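Local coordinates for protein precorrin-6y methylase (Rhodobacter capsulatus, PDB 3NJR) that methylates and decarboxylates a precorrin intermediate of cobalamin biosynthesis as part of a longer enzyme, whose C-terminal domain, bound here to S-adenosyl-L-homocysteine, forms this chain, at residues P53-L59 against W73-G77; A80-E84 against A116-P121; I90-Q94 against M106-Q110; G132-Y137 against L162-L166; Q173-I179 against S194-W200. All coordinates share one frame; numbering follows the deposited sequence.

Contact 1 (P53-L59 against W73-G77)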
# COMPACT_ATOMS: atom_id res chain seq x y z
N PRO A 53 4.30 6.34 27.03
CA PRO A 53 4.20 6.32 28.51
C PRO A 53 5.43 6.91 29.22
O PRO A 53 6.57 6.62 28.83
CB PRO A 53 4.12 4.83 28.84
CG PRO A 53 3.81 4.13 27.58
CD PRO A 53 4.08 5.01 26.43
N ARG A 54 5.21 7.76 30.23
CA ARG A 54 6.27 8.12 31.18
C ARG A 54 5.79 7.48 32.47
O ARG A 54 4.61 7.24 32.63
CB ARG A 54 6.41 9.63 31.38
CG ARG A 54 7.21 10.38 30.34
CD ARG A 54 6.41 10.62 29.06
NE ARG A 54 7.09 11.60 28.21
CZ ARG A 54 6.81 11.81 26.92
NH1 ARG A 54 5.85 11.11 26.31
NH2 ARG A 54 7.48 12.74 26.22
N ARG A 55 6.72 7.23 33.38
CA ARG A 55 6.44 6.55 34.66
C ARG A 55 5.23 7.17 35.36
O ARG A 55 5.16 8.39 35.54
CB ARG A 55 7.71 6.63 35.54
CG ARG A 55 8.16 5.29 36.18
CD ARG A 55 9.67 5.05 35.96
NE ARG A 55 10.10 3.64 35.99
CZ ARG A 55 9.34 2.57 35.73
NH1 ARG A 55 8.06 2.67 35.39
NH2 ARG A 55 9.88 1.36 35.80
N GLY A 56 4.26 6.33 35.73
CA GLY A 56 3.12 6.76 36.55
C GLY A 56 1.99 7.52 35.87
O GLY A 56 0.93 7.76 36.51
N GLU A 57 2.17 7.90 34.60
CA GLU A 57 1.13 8.58 33.86
C GLU A 57 -0.13 7.73 33.77
O GLU A 57 -0.06 6.50 33.80
CB GLU A 57 1.61 8.91 32.46
CG GLU A 57 2.53 10.11 32.35
CD GLU A 57 2.71 10.54 30.91
OE1 GLU A 57 2.52 9.71 30.00
OE2 GLU A 57 3.05 11.71 30.67
N LEU A 58 -1.28 8.39 33.66
CA LEU A 58 -2.58 7.70 33.60
C LEU A 58 -3.10 7.62 32.18
O LEU A 58 -3.02 8.62 31.44
CB LEU A 58 -3.60 8.37 34.53
CG LEU A 58 -5.07 7.89 34.58
CD1 LEU A 58 -5.25 6.47 35.09
CD2 LEU A 58 -5.89 8.82 35.43
N LEU A 59 -3.64 6.46 31.81
CA LEU A 59 -4.30 6.25 30.51
C LEU A 59 -5.82 5.97 30.59
O LEU A 59 -6.27 5.09 31.35
CB LEU A 59 -3.61 5.12 29.72
CG LEU A 59 -4.19 4.72 28.34
CD1 LEU A 59 -3.84 5.71 27.24
CD2 LEU A 59 -3.84 3.31 27.93
N TRP A 73 0.82 -0.57 28.26
CA TRP A 73 1.04 0.79 28.80
C TRP A 73 1.48 0.70 30.24
O TRP A 73 2.46 1.33 30.61
CB TRP A 73 -0.22 1.64 28.67
CG TRP A 73 -0.24 2.92 29.50
CD1 TRP A 73 -0.64 3.04 30.80
CD2 TRP A 73 0.09 4.26 29.06
NE1 TRP A 73 -0.56 4.35 31.21
CE2 TRP A 73 -0.12 5.12 30.17
CE3 TRP A 73 0.54 4.81 27.85
CZ2 TRP A 73 0.10 6.50 30.09
CZ3 TRP A 73 0.77 6.18 27.78
CH2 TRP A 73 0.54 7.01 28.90
N CYS A 74 0.78 -0.11 31.04
CA CYS A 74 1.11 -0.31 32.46
C CYS A 74 2.42 -1.06 32.70
O CYS A 74 3.11 -0.78 33.67
CB CYS A 74 -0.02 -1.04 33.17
SG CYS A 74 -1.53 -0.02 33.31
N LEU A 75 2.76 -2.00 31.81
CA LEU A 75 4.06 -2.69 31.86
C LEU A 75 5.21 -1.72 31.62
O LEU A 75 6.29 -1.90 32.19
CB LEU A 75 4.14 -3.89 30.91
CG LEU A 75 3.37 -5.13 31.39
CD1 LEU A 75 3.01 -6.08 30.22
CD2 LEU A 75 4.10 -5.88 32.51
N ALA A 76 4.97 -0.68 30.81
CA ALA A 76 6.00 0.37 30.65
C ALA A 76 6.10 1.33 31.86
O ALA A 76 6.92 2.26 31.86
CB ALA A 76 5.77 1.14 29.35
N GLY A 77 5.27 1.11 32.88
CA GLY A 77 5.25 1.97 34.06
C GLY A 77 4.01 2.83 34.30
O GLY A 77 3.86 3.39 35.39

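Contact 2 (A80-E84 against A116-P121). With SAH (S-adenosyl-L-homocysteine), chain C.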
# COMPACT_ATOMS: atom_id res chain seq x y z
N ALA A 80 -3.65 2.70 34.25
CA ALA A 80 -4.71 2.79 33.24
C ALA A 80 -6.08 2.47 33.78
O ALA A 80 -6.22 1.61 34.66
CB ALA A 80 -4.41 1.89 32.08
N ILE A 81 -7.10 3.14 33.23
CA ILE A 81 -8.50 2.74 33.39
C ILE A 81 -9.00 2.28 32.02
O ILE A 81 -8.86 3.01 31.03
CB ILE A 81 -9.39 3.90 33.91
CG1 ILE A 81 -8.97 4.30 35.32
CG2 ILE A 81 -10.86 3.51 33.89
CD1 ILE A 81 -9.36 5.68 35.70
N THR A 82 -9.58 1.09 31.96
CA THR A 82 -9.93 0.44 30.69
C THR A 82 -11.44 0.29 30.59
O THR A 82 -12.03 -0.41 31.39
CB THR A 82 -9.26 -0.95 30.61
OG1 THR A 82 -7.85 -0.80 30.85
CG2 THR A 82 -9.47 -1.61 29.25
N ILE A 83 -12.04 0.92 29.59
CA ILE A 83 -13.49 1.02 29.45
C ILE A 83 -14.01 0.09 28.36
O ILE A 83 -13.70 0.29 27.19
CB ILE A 83 -13.88 2.46 29.01
CG1 ILE A 83 -12.87 3.51 29.52
CG2 ILE A 83 -15.36 2.78 29.30
CD1 ILE A 83 -12.91 3.78 30.99
N GLU A 84 -14.81 -0.91 28.73
CA GLU A 84 -15.40 -1.87 27.77
C GLU A 84 -16.86 -2.25 28.16
O GLU A 84 -17.11 -2.57 29.34
CB GLU A 84 -14.49 -3.11 27.68
CG GLU A 84 -15.06 -4.36 26.98
CD GLU A 84 -15.45 -4.12 25.52
OE1 GLU A 84 -14.58 -3.75 24.69
OE2 GLU A 84 -16.64 -4.32 25.20
N ALA A 116 -19.27 6.34 30.99
CA ALA A 116 -18.34 5.70 31.93
C ALA A 116 -17.12 6.54 32.31
O ALA A 116 -16.46 6.25 33.31
CB ALA A 116 -17.90 4.35 31.42
N LEU A 117 -16.86 7.58 31.53
CA LEU A 117 -15.73 8.48 31.72
C LEU A 117 -16.01 9.54 32.75
O LEU A 117 -15.09 10.15 33.27
CB LEU A 117 -15.42 9.20 30.42
CG LEU A 117 -14.52 8.57 29.37
CD1 LEU A 117 -14.62 7.06 29.38
CD2 LEU A 117 -14.82 9.15 28.00
N ALA A 118 -17.30 9.78 33.03
CA ALA A 118 -17.74 10.98 33.76
C ALA A 118 -17.22 11.13 35.17
O ALA A 118 -16.92 12.25 35.59
CB ALA A 118 -19.28 11.08 33.76
N ASP A 119 -17.12 10.03 35.92
CA ASP A 119 -16.56 10.13 37.28
C ASP A 119 -15.09 9.71 37.40
O ASP A 119 -14.57 9.54 38.51
CB ASP A 119 -17.42 9.37 38.31
CG ASP A 119 -17.57 7.88 37.99
OD1 ASP A 119 -17.09 7.43 36.91
OD2 ASP A 119 -18.19 7.16 38.83
N LEU A 120 -14.41 9.52 36.27
CA LEU A 120 -13.04 9.08 36.31
C LEU A 120 -12.12 10.28 36.49
O LEU A 120 -12.47 11.38 36.06
CB LEU A 120 -12.69 8.32 35.04
CG LEU A 120 -13.56 7.10 34.76
CD1 LEU A 120 -13.12 6.41 33.48
CD2 LEU A 120 -13.54 6.15 35.93
N PRO A 121 -10.97 10.07 37.14
CA PRO A 121 -9.98 11.16 37.20
C PRO A 121 -9.44 11.43 35.80
O PRO A 121 -9.36 10.50 35.00
CB PRO A 121 -8.87 10.58 38.09
CG PRO A 121 -9.05 9.08 38.03
CD PRO A 121 -10.53 8.86 37.86
N SAH C . -7.71 -2.16 21.78
CA SAH C . -8.39 -3.49 21.82
CB SAH C . -8.97 -3.81 20.44
CG SAH C . -10.50 -3.98 20.47
SD SAH C . -11.29 -2.62 19.66
C SAH C . -7.44 -4.56 22.29
O SAH C . -7.83 -5.60 22.81
OXT SAH C . -6.23 -4.43 22.19
C5' SAH C . -13.02 -3.02 19.71
C4' SAH C . -13.64 -2.99 21.12
O4' SAH C . -14.15 -1.69 21.49
C3' SAH C . -14.81 -3.96 21.22
O3' SAH C . -14.53 -4.93 22.22
C2' SAH C . -16.01 -3.13 21.64
O2' SAH C . -16.85 -3.79 22.60
C1' SAH C . -15.39 -1.86 22.21
N9 SAH C . -16.35 -0.72 22.13
C8 SAH C . -17.23 -0.48 21.14
N7 SAH C . -17.97 0.63 21.38
C5 SAH C . -17.57 1.12 22.57
C6 SAH C . -17.93 2.29 23.42
N6 SAH C . -18.90 3.13 23.00
N1 SAH C . -17.27 2.47 24.59
C2 SAH C . -16.31 1.62 25.00
N3 SAH C . -15.93 0.55 24.27
C4 SAH C . -16.50 0.24 23.07

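Contact 3 (I90-Q94 against M106-Q110)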
# COMPACT_ATOMS: atom_id res chain seq x y z
N ILE A 90 -14.68 -7.91 29.22
CA ILE A 90 -14.22 -7.45 30.54
C ILE A 90 -13.51 -8.57 31.31
O ILE A 90 -12.47 -8.37 31.91
CB ILE A 90 -15.41 -6.85 31.35
CG1 ILE A 90 -15.64 -5.38 30.97
CG2 ILE A 90 -15.24 -7.06 32.88
CD1 ILE A 90 -14.84 -4.37 31.78
N GLU A 91 -14.07 -9.77 31.24
CA GLU A 91 -13.51 -10.93 31.86
C GLU A 91 -12.08 -11.23 31.39
O GLU A 91 -11.21 -11.59 32.21
CB GLU A 91 -14.41 -12.12 31.59
CG GLU A 91 -14.30 -13.20 32.61
CD GLU A 91 -14.48 -14.58 31.99
OE1 GLU A 91 -15.12 -14.67 30.90
OE2 GLU A 91 -13.97 -15.56 32.59
N ASN A 92 -11.85 -11.09 30.08
CA ASN A 92 -10.50 -11.19 29.50
C ASN A 92 -9.55 -10.09 29.99
O ASN A 92 -8.38 -10.37 30.29
CB ASN A 92 -10.55 -11.20 27.97
CG ASN A 92 -11.06 -12.52 27.38
OD1 ASN A 92 -11.62 -12.53 26.29
ND2 ASN A 92 -10.85 -13.64 28.09
N ILE A 93 -10.04 -8.85 30.07
CA ILE A 93 -9.31 -7.73 30.68
C ILE A 93 -8.93 -8.11 32.10
O ILE A 93 -7.81 -7.87 32.55
CB ILE A 93 -10.14 -6.41 30.76
CG1 ILE A 93 -10.68 -6.01 29.39
CG2 ILE A 93 -9.33 -5.30 31.41
CD1 ILE A 93 -11.71 -4.93 29.44
N GLN A 94 -9.86 -8.73 32.81
CA GLN A 94 -9.62 -9.07 34.19
C GLN A 94 -8.51 -10.10 34.32
O GLN A 94 -7.67 -10.00 35.21
CB GLN A 94 -10.90 -9.57 34.85
CG GLN A 94 -11.00 -9.10 36.28
CD GLN A 94 -11.29 -7.60 36.34
OE1 GLN A 94 -10.43 -6.80 36.76
NE2 GLN A 94 -12.51 -7.21 35.90
N MET A 106 -3.96 -1.03 37.29
CA MET A 106 -4.91 -1.12 36.19
C MET A 106 -6.32 -1.50 36.64
O MET A 106 -6.51 -2.50 37.33
CB MET A 106 -4.37 -2.10 35.16
CG MET A 106 -5.30 -2.47 34.03
SD MET A 106 -4.37 -3.06 32.59
CE MET A 106 -5.64 -3.90 31.63
N ARG A 107 -7.31 -0.69 36.23
CA ARG A 107 -8.73 -0.90 36.54
C ARG A 107 -9.59 -1.23 35.31
O ARG A 107 -9.44 -0.63 34.26
CB ARG A 107 -9.32 0.40 37.11
CG ARG A 107 -9.47 0.49 38.59
CD ARG A 107 -9.92 1.91 38.96
NE ARG A 107 -11.33 2.18 38.64
CZ ARG A 107 -11.90 3.38 38.69
NH1 ARG A 107 -11.20 4.45 39.05
NH2 ARG A 107 -13.19 3.51 38.39
N ALA A 108 -10.55 -2.13 35.46
CA ALA A 108 -11.55 -2.27 34.40
C ALA A 108 -12.84 -1.60 34.81
O ALA A 108 -13.27 -1.72 35.95
CB ALA A 108 -11.78 -3.71 34.06
N VAL A 109 -13.44 -0.87 33.87
CA VAL A 109 -14.77 -0.29 34.05
C VAL A 109 -15.67 -0.88 32.96
O VAL A 109 -15.43 -0.68 31.76
CB VAL A 109 -14.76 1.27 33.99
CG1 VAL A 109 -16.16 1.84 33.93
CG2 VAL A 109 -14.02 1.85 35.18
N GLN A 110 -16.69 -1.62 33.36
CA GLN A 110 -17.69 -2.09 32.40
C GLN A 110 -18.63 -0.95 32.06
O GLN A 110 -19.33 -0.44 32.93
CB GLN A 110 -18.47 -3.29 32.93
CG GLN A 110 -19.68 -3.62 32.09
CD GLN A 110 -20.21 -5.00 32.35
OE1 GLN A 110 -20.98 -5.53 31.55
NE2 GLN A 110 -19.81 -5.61 33.47

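Contact 4 (G132-Y137 against L162-L166)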
# COMPACT_ATOMS: atom_id res chain seq x y z
N GLY A 132 -15.40 5.51 18.53
CA GLY A 132 -15.04 6.92 18.47
C GLY A 132 -15.96 7.67 17.52
O GLY A 132 -15.90 7.50 16.30
N SER A 133 -16.82 8.49 18.12
CA SER A 133 -17.80 9.30 17.40
C SER A 133 -17.40 10.76 17.56
O SER A 133 -16.49 11.07 18.33
CB SER A 133 -19.19 9.03 17.99
OG SER A 133 -19.30 9.50 19.33
N GLN A 134 -18.09 11.66 16.84
CA GLN A 134 -17.85 13.10 16.99
C GLN A 134 -18.28 13.55 18.38
O GLN A 134 -17.63 14.41 18.97
CB GLN A 134 -18.58 13.91 15.91
CG GLN A 134 -18.35 15.44 15.96
CD GLN A 134 -16.91 15.88 15.62
OE1 GLN A 134 -16.34 15.47 14.59
NE2 GLN A 134 -16.33 16.74 16.48
N ALA A 135 -19.34 12.93 18.89
CA ALA A 135 -19.83 13.16 20.27
C ALA A 135 -18.70 12.96 21.29
O ALA A 135 -18.32 13.90 22.01
CB ALA A 135 -21.03 12.26 20.59
N LEU A 136 -18.18 11.74 21.32
CA LEU A 136 -17.02 11.39 22.13
C LEU A 136 -15.89 12.41 22.08
O LEU A 136 -15.39 12.84 23.12
CB LEU A 136 -16.50 10.01 21.73
CG LEU A 136 -15.28 9.54 22.51
CD1 LEU A 136 -15.62 9.35 23.98
CD2 LEU A 136 -14.73 8.26 21.89
N TYR A 137 -15.52 12.82 20.87
CA TYR A 137 -14.47 13.83 20.70
C TYR A 137 -14.85 15.24 21.18
O TYR A 137 -14.01 15.97 21.70
CB TYR A 137 -13.92 13.82 19.27
CG TYR A 137 -13.10 12.58 18.95
CD1 TYR A 137 -13.57 11.62 18.05
CD2 TYR A 137 -11.87 12.35 19.55
CE1 TYR A 137 -12.84 10.46 17.75
CE2 TYR A 137 -11.12 11.19 19.27
CZ TYR A 137 -11.62 10.26 18.36
OH TYR A 137 -10.91 9.12 18.05
N LEU A 162 -13.13 10.99 10.02
CA LEU A 162 -13.14 11.63 11.32
C LEU A 162 -11.74 11.97 11.83
O LEU A 162 -11.50 13.10 12.25
CB LEU A 162 -13.92 10.75 12.30
CG LEU A 162 -14.15 11.22 13.73
CD1 LEU A 162 -14.86 12.57 13.74
CD2 LEU A 162 -14.93 10.15 14.50
N LEU A 163 -10.81 11.03 11.74
CA LEU A 163 -9.42 11.30 12.12
C LEU A 163 -8.80 12.42 11.29
O LEU A 163 -8.16 13.33 11.82
CB LEU A 163 -8.58 10.02 12.03
CG LEU A 163 -8.44 9.13 13.28
CD1 LEU A 163 -9.64 9.15 14.25
CD2 LEU A 163 -8.13 7.72 12.88
N THR A 164 -9.03 12.37 9.98
CA THR A 164 -8.55 13.40 9.05
C THR A 164 -9.06 14.78 9.41
O THR A 164 -8.31 15.76 9.33
CB THR A 164 -8.98 13.07 7.62
OG1 THR A 164 -8.87 11.65 7.42
CG2 THR A 164 -8.12 13.81 6.62
N GLN A 165 -10.34 14.84 9.80
CA GLN A 165 -10.96 16.08 10.27
C GLN A 165 -10.34 16.55 11.57
O GLN A 165 -10.00 17.73 11.71
CB GLN A 165 -12.46 15.90 10.46
CG GLN A 165 -13.25 16.22 9.21
CD GLN A 165 -14.61 15.54 9.17
OE1 GLN A 165 -15.22 15.25 10.22
NE2 GLN A 165 -15.10 15.28 7.95
N LEU A 166 -10.20 15.63 12.51
CA LEU A 166 -9.49 15.90 13.75
C LEU A 166 -8.12 16.47 13.44
O LEU A 166 -7.78 17.54 13.95
CB LEU A 166 -9.35 14.63 14.61
CG LEU A 166 -10.24 14.29 15.82
CD1 LEU A 166 -10.96 15.50 16.42
CD2 LEU A 166 -11.19 13.13 15.55

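Contact 5 (Q173-I179 against S194-W200)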
# COMPACT_ATOMS: atom_id res chain seq x y z
N GLN A 173 -0.07 14.39 14.42
CA GLN A 173 0.48 13.52 13.40
C GLN A 173 -0.61 12.61 12.89
O GLN A 173 -1.42 12.10 13.68
CB GLN A 173 1.60 12.71 14.03
CG GLN A 173 2.12 11.53 13.23
CD GLN A 173 3.21 10.77 13.99
OE1 GLN A 173 2.97 9.71 14.56
NE2 GLN A 173 4.41 11.35 14.03
N LEU A 174 -0.66 12.40 11.59
CA LEU A 174 -1.61 11.41 11.03
C LEU A 174 -0.89 10.40 10.12
O LEU A 174 -0.34 10.80 9.10
CB LEU A 174 -2.77 12.11 10.31
CG LEU A 174 -3.91 11.32 9.64
CD1 LEU A 174 -4.84 10.59 10.64
CD2 LEU A 174 -4.73 12.27 8.78
N LEU A 175 -0.90 9.13 10.50
CA LEU A 175 -0.18 8.10 9.76
C LEU A 175 -1.13 7.18 9.04
O LEU A 175 -2.16 6.80 9.57
CB LEU A 175 0.66 7.24 10.71
CG LEU A 175 1.77 7.86 11.54
CD1 LEU A 175 2.30 6.83 12.51
CD2 LEU A 175 2.87 8.44 10.64
N ARG A 176 -0.79 6.82 7.81
CA ARG A 176 -1.50 5.74 7.15
C ARG A 176 -0.61 4.50 7.25
O ARG A 176 0.59 4.55 6.93
CB ARG A 176 -1.82 6.08 5.69
CG ARG A 176 -2.42 4.90 4.94
CD ARG A 176 -2.58 5.10 3.41
NE ARG A 176 -1.36 5.50 2.71
CZ ARG A 176 -0.18 4.88 2.76
NH1 ARG A 176 0.00 3.80 3.54
NH2 ARG A 176 0.83 5.35 2.04
N ILE A 177 -1.19 3.38 7.70
CA ILE A 177 -0.39 2.20 8.02
C ILE A 177 -0.97 0.97 7.37
O ILE A 177 -2.15 0.66 7.56
CB ILE A 177 -0.30 1.96 9.55
CG1 ILE A 177 0.19 3.20 10.29
CG2 ILE A 177 0.62 0.78 9.84
CD1 ILE A 177 -0.38 3.36 11.66
N ASP A 178 -0.16 0.27 6.60
CA ASP A 178 -0.55 -1.00 6.02
C ASP A 178 0.49 -2.03 6.46
O ASP A 178 1.70 -1.82 6.25
CB ASP A 178 -0.58 -0.83 4.50
CG ASP A 178 -1.26 -1.99 3.78
OD1 ASP A 178 -2.14 -2.69 4.37
OD2 ASP A 178 -0.93 -2.18 2.58
N ILE A 179 0.06 -3.09 7.12
CA ILE A 179 0.98 -4.18 7.49
C ILE A 179 0.39 -5.51 7.00
O ILE A 179 -0.73 -5.88 7.38
CB ILE A 179 1.27 -4.29 9.04
CG1 ILE A 179 1.59 -2.94 9.70
CG2 ILE A 179 2.40 -5.28 9.35
CD1 ILE A 179 2.87 -2.30 9.29
N SER A 194 -4.60 -7.31 3.75
CA SER A 194 -4.79 -6.36 4.86
C SER A 194 -5.54 -5.09 4.46
O SER A 194 -5.73 -4.83 3.27
CB SER A 194 -3.43 -6.00 5.49
OG SER A 194 -2.60 -5.35 4.55
N ARG A 195 -5.97 -4.32 5.46
CA ARG A 195 -6.51 -2.97 5.22
C ARG A 195 -5.51 -1.95 5.71
O ARG A 195 -4.84 -2.17 6.72
CB ARG A 195 -7.80 -2.76 5.99
CG ARG A 195 -8.87 -3.73 5.65
CD ARG A 195 -10.16 -3.34 6.32
NE ARG A 195 -11.26 -4.08 5.71
CZ ARG A 195 -11.63 -5.32 6.06
NH1 ARG A 195 -10.99 -5.93 7.05
NH2 ARG A 195 -12.63 -5.93 5.44
N PRO A 196 -5.41 -0.80 5.04
CA PRO A 196 -4.66 0.23 5.76
C PRO A 196 -5.45 0.64 7.01
O PRO A 196 -6.68 0.45 7.07
CB PRO A 196 -4.58 1.39 4.77
CG PRO A 196 -5.74 1.17 3.84
CD PRO A 196 -6.06 -0.30 3.82
N GLN A 197 -4.75 1.14 8.02
CA GLN A 197 -5.39 1.66 9.21
C GLN A 197 -4.86 3.08 9.35
O GLN A 197 -3.69 3.34 9.04
CB GLN A 197 -5.03 0.80 10.43
CG GLN A 197 -6.18 0.51 11.41
CD GLN A 197 -6.00 -0.79 12.23
OE1 GLN A 197 -5.99 -1.90 11.68
NE2 GLN A 197 -5.90 -0.64 13.54
N LEU A 198 -5.72 4.00 9.74
CA LEU A 198 -5.26 5.35 10.01
C LEU A 198 -5.07 5.54 11.51
O LEU A 198 -5.80 4.97 12.32
CB LEU A 198 -6.22 6.39 9.42
CG LEU A 198 -5.74 7.14 8.17
CD1 LEU A 198 -5.43 6.20 7.01
CD2 LEU A 198 -6.74 8.22 7.75
N GLN A 199 -4.06 6.32 11.87
CA GLN A 199 -3.76 6.56 13.27
C GLN A 199 -3.46 8.03 13.47
O GLN A 199 -2.55 8.59 12.85
CB GLN A 199 -2.60 5.70 13.77
CG GLN A 199 -2.28 5.91 15.25
CD GLN A 199 -0.93 5.34 15.67
OE1 GLN A 199 0.11 5.94 15.43
NE2 GLN A 199 -0.96 4.18 16.34
N TRP A 200 -4.24 8.65 14.34
CA TRP A 200 -3.98 10.01 14.69
C TRP A 200 -3.34 10.08 16.06
O TRP A 200 -3.67 9.31 17.00
CB TRP A 200 -5.25 10.85 14.62
CG TRP A 200 -5.03 12.28 15.02
CD1 TRP A 200 -4.16 13.18 14.44
CD2 TRP A 200 -5.67 12.98 16.09
NE1 TRP A 200 -4.22 14.39 15.09
CE2 TRP A 200 -5.14 14.30 16.10
CE3 TRP A 200 -6.64 12.62 17.04
CZ2 TRP A 200 -5.56 15.27 17.02
CZ3 TRP A 200 -7.07 13.58 17.95
CH2 TRP A 200 -6.52 14.90 17.94
O HOH W 1 0.22 8.56 14.51

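Contact 1 (P53-L59 against W73-G77)
The indole of Trp73 is held between Pro53 and Leu59, which cover opposite faces. Pro53 sets CB and CG over the benzene half, CB lying 3.9 Å from the centroid of the Trp73 six-membered ring, while Leu59 CB sits 3.5 Å from that of the five-membered ring, so both are CH-pi contacts. Trp73 reaches this slot because its CG stands anti to the backbone N (chi1 164°), carrying the ring off the helix and up to the strand. Val24 of a second subunit packs on Pro53 and Ala76. This is the helix packing of a beta-alpha-beta unit: helix 68-75 leans on strand 58-62, with strand 79-84 following in the chain and lying beside 58-62 in the sheet. Farther out, Trp73 NE1 makes a weak bond of 3.4 Å to Glu57 O, its stronger acceptor being the backbone of Arg79. Glu57 OE1 lies 3.5 Å from Trp73 CH2, carboxylate and ring planes 16° apart, and forms a salt bridge with Arg149. At the polar edge, Gly77 ends the helix in a Schellman motif, and its O accepts from Gly56 N at 3.0 Å. Gly56 has positive phi, as suits the third position of the type II turn Arg54-Glu57.

Contact 2 (A80-E84 against A116-P121)
Strand 79-84 is the second strand of a Rossmann-like methyltransferase sheet, and Ile81 and Ile83 on one of its faces are covered by the loop 116-121. Leu120 fits between the two isoleucines: its CD1 touches Ile81 CG2 at 3.7 Å and Ile83 CD1 at 3.6 Å. Toward Ile83 the approach is tip to tip. On Ile81 it is CG2, anti to the backbone N, that meets Leu120, while CG1, anti to the carbonyl carbon, carries CD1 to the Pro121 ring, 4.0 Å from Pro121 CD. Ala116 CB meets Ile83 CG2 at 3.7 Å, a place where a short side chain lets the loop come close, and the Leu117 side chain crosses that of Ile83 at about a right angle, CD1 4.0 Å from Ile83 CG1. Isoleucine and leucine side chains suit this buried, apolar seam; a type I turn from Leu117 to Leu120 folds the loop so that both leucines can reach it. Glu84 closes the strand on the ligand side. Bent at chi2 (60°), it presents its carboxylate to the ribose of S-adenosyl-L-homocysteine: O3' donates to Glu84 OE1 and O2' to Glu84 OE2, each over 2.7 Å. The backbone N of Gly65 and of Arg86 also bond to OE1 and OE2 respectively, fixing the carboxylate's rotation. An acidic residue at the end of the second strand, clasping both ribose hydroxyls, is a hallmark of class I S-adenosylmethionine-dependent methyltransferases.

Contact 3 (I90-Q94 against M106-Q110)
Ile90 leaves helix 87-99 with CB directed at strand 106-110 and meets Gln110 and Ala108 there. Its CG1, anti to the carbonyl carbon (chi1 -84°), passes Gln110 CB at 4.0 Å, the two side chains crossing at about a right angle. Beyond it, CD1 lies down on the strand: it is 3.9 Å from Ala108 CB and 3.7 Å from Gln110 N, with the backbone O of Val109 equally near. One turn on, Ile93 supplies the next layer. Its CG2 is shared between Ala108 CB, at 3.9 Å, and Met106 CE, at 4.0 Å; the extended methionine chain is long enough to bring its methyl up from the strand to the helix. Ala108 thus sits under both isoleucines, a small residue that leaves room for their methyls, while the aliphatic part of Gln110 borders the patch toward solvent. Helix and strand run almost antiparallel, 170° between their directions and 9.0 Å apart at closest approach of the axes, as expected of the helix and the second strand of the beta-alpha-beta unit 79-84, 87-99, 106-110. Strand 106-110 is outermost in the sheet within this chain, bonded through its backbone to strand 79-84. The chemistry is mostly aliphatic, with the strand backbone and the Gln94 amide at its margin, so shape and burial of apolar surface, rather than polar pairing, probably do most to position the helix on the sheet.

Contact 4 (G132-Y137 against L162-L166)
Tyr137 has its CG anti to the carbonyl carbon (chi1 -70°), which turns the ring toward helix 157-170, and there Leu166 lays a methyl squarely on it. Leu166 CD2 stands 3.7 Å from the centroid of the Tyr137 ring, only 10° off the normal, a CH-pi contact over the middle of the face. Leu162, with CG anti to its backbone N, comes to the ring's edge instead, its CD2 3.9 Å from Tyr137 CE1. The same methyl borders the backbone O of Gly132, while the other branch, CD1, lies 3.4 Å from Gln134 OE1; NE2 of that amide bonds to Asp138 OD1. A broad aromatic ring suits a helix that must meet leucines from two successive turns. Helix 134-143 is started by Ser133, an N-cap whose OG accepts from Leu136 N at 3.2 Å. The two helices lie next to each other over one face of the sheet: Tyr137 also rests on Ile128 and Ala152, and Leu163 on Ala152 and Ala154, bringing both helices down onto strand 149-154 between them in sequence.

Contact 5 (Q173-I179 against S194-W200)
Asp178 OD1 accepts a bond from Ser194 OG at 2.7 Å, met on the syn side but 32° out of the carboxylate plane; OD2 pairs with Arg176 of a second subunit. The bond lies toward the turn end of an antiparallel beta hairpin, strands 173-185 and 188-203. Backbone bonds tie two hydrogen-bonded pairs, Leu175 with Gln199 and Ile177 with Gln197; Gln197 N to Ile177 O measures 2.7 Å. On one face Leu174, Leu198 and Trp200 rest on helix 157-170; Arg176 shares that face, its CB 3.8 Å from Leu198 CD1, and turns to Trp191 of the second subunit. On the other, Ile177 CD1 rests 3.9 Å from Gln199 CB, near helix 41-51. Ile177 and the leucines suit the covered faces, while Gln199 puts its amide near polar partners. Residues 175-179 pair with a strand of the second subunit, so the sheet continues between chains. At the far end Trp200 NE1 donates to Gly171 O, and a water lies between two amides, 3.0 Å from Gln173 OE1 and 2.8 Å from Gln199 OE1.

How the contacts relate
Contacts 1, 2, 3 and 5 all reach one sheet, while contact 4 is helix against helix laid over it. Contacts 1 to 3 share its parallel half: strand 79-84 of contact 2 lies between 58-62 of contact 1 and 106-110 of contact 3, joined to both by probable backbone hydrogen bonds, and contact 3 is nested in the loop closed by contact 2. Contact 5 builds the antiparallel end, its centre about 26 Å from that of contact 2. Contacts 2 and 5 are the buried ones; the others are partly buried. Apolar packing rules contacts 2, 3 and 4, though contact 2 alone adds a polar grip on the ligand; backbone bonding dominates contact 5, and an indole held between two aliphatic side chains contact 1. Leu163 and Leu166 join contacts 4 and 5 through Trp200.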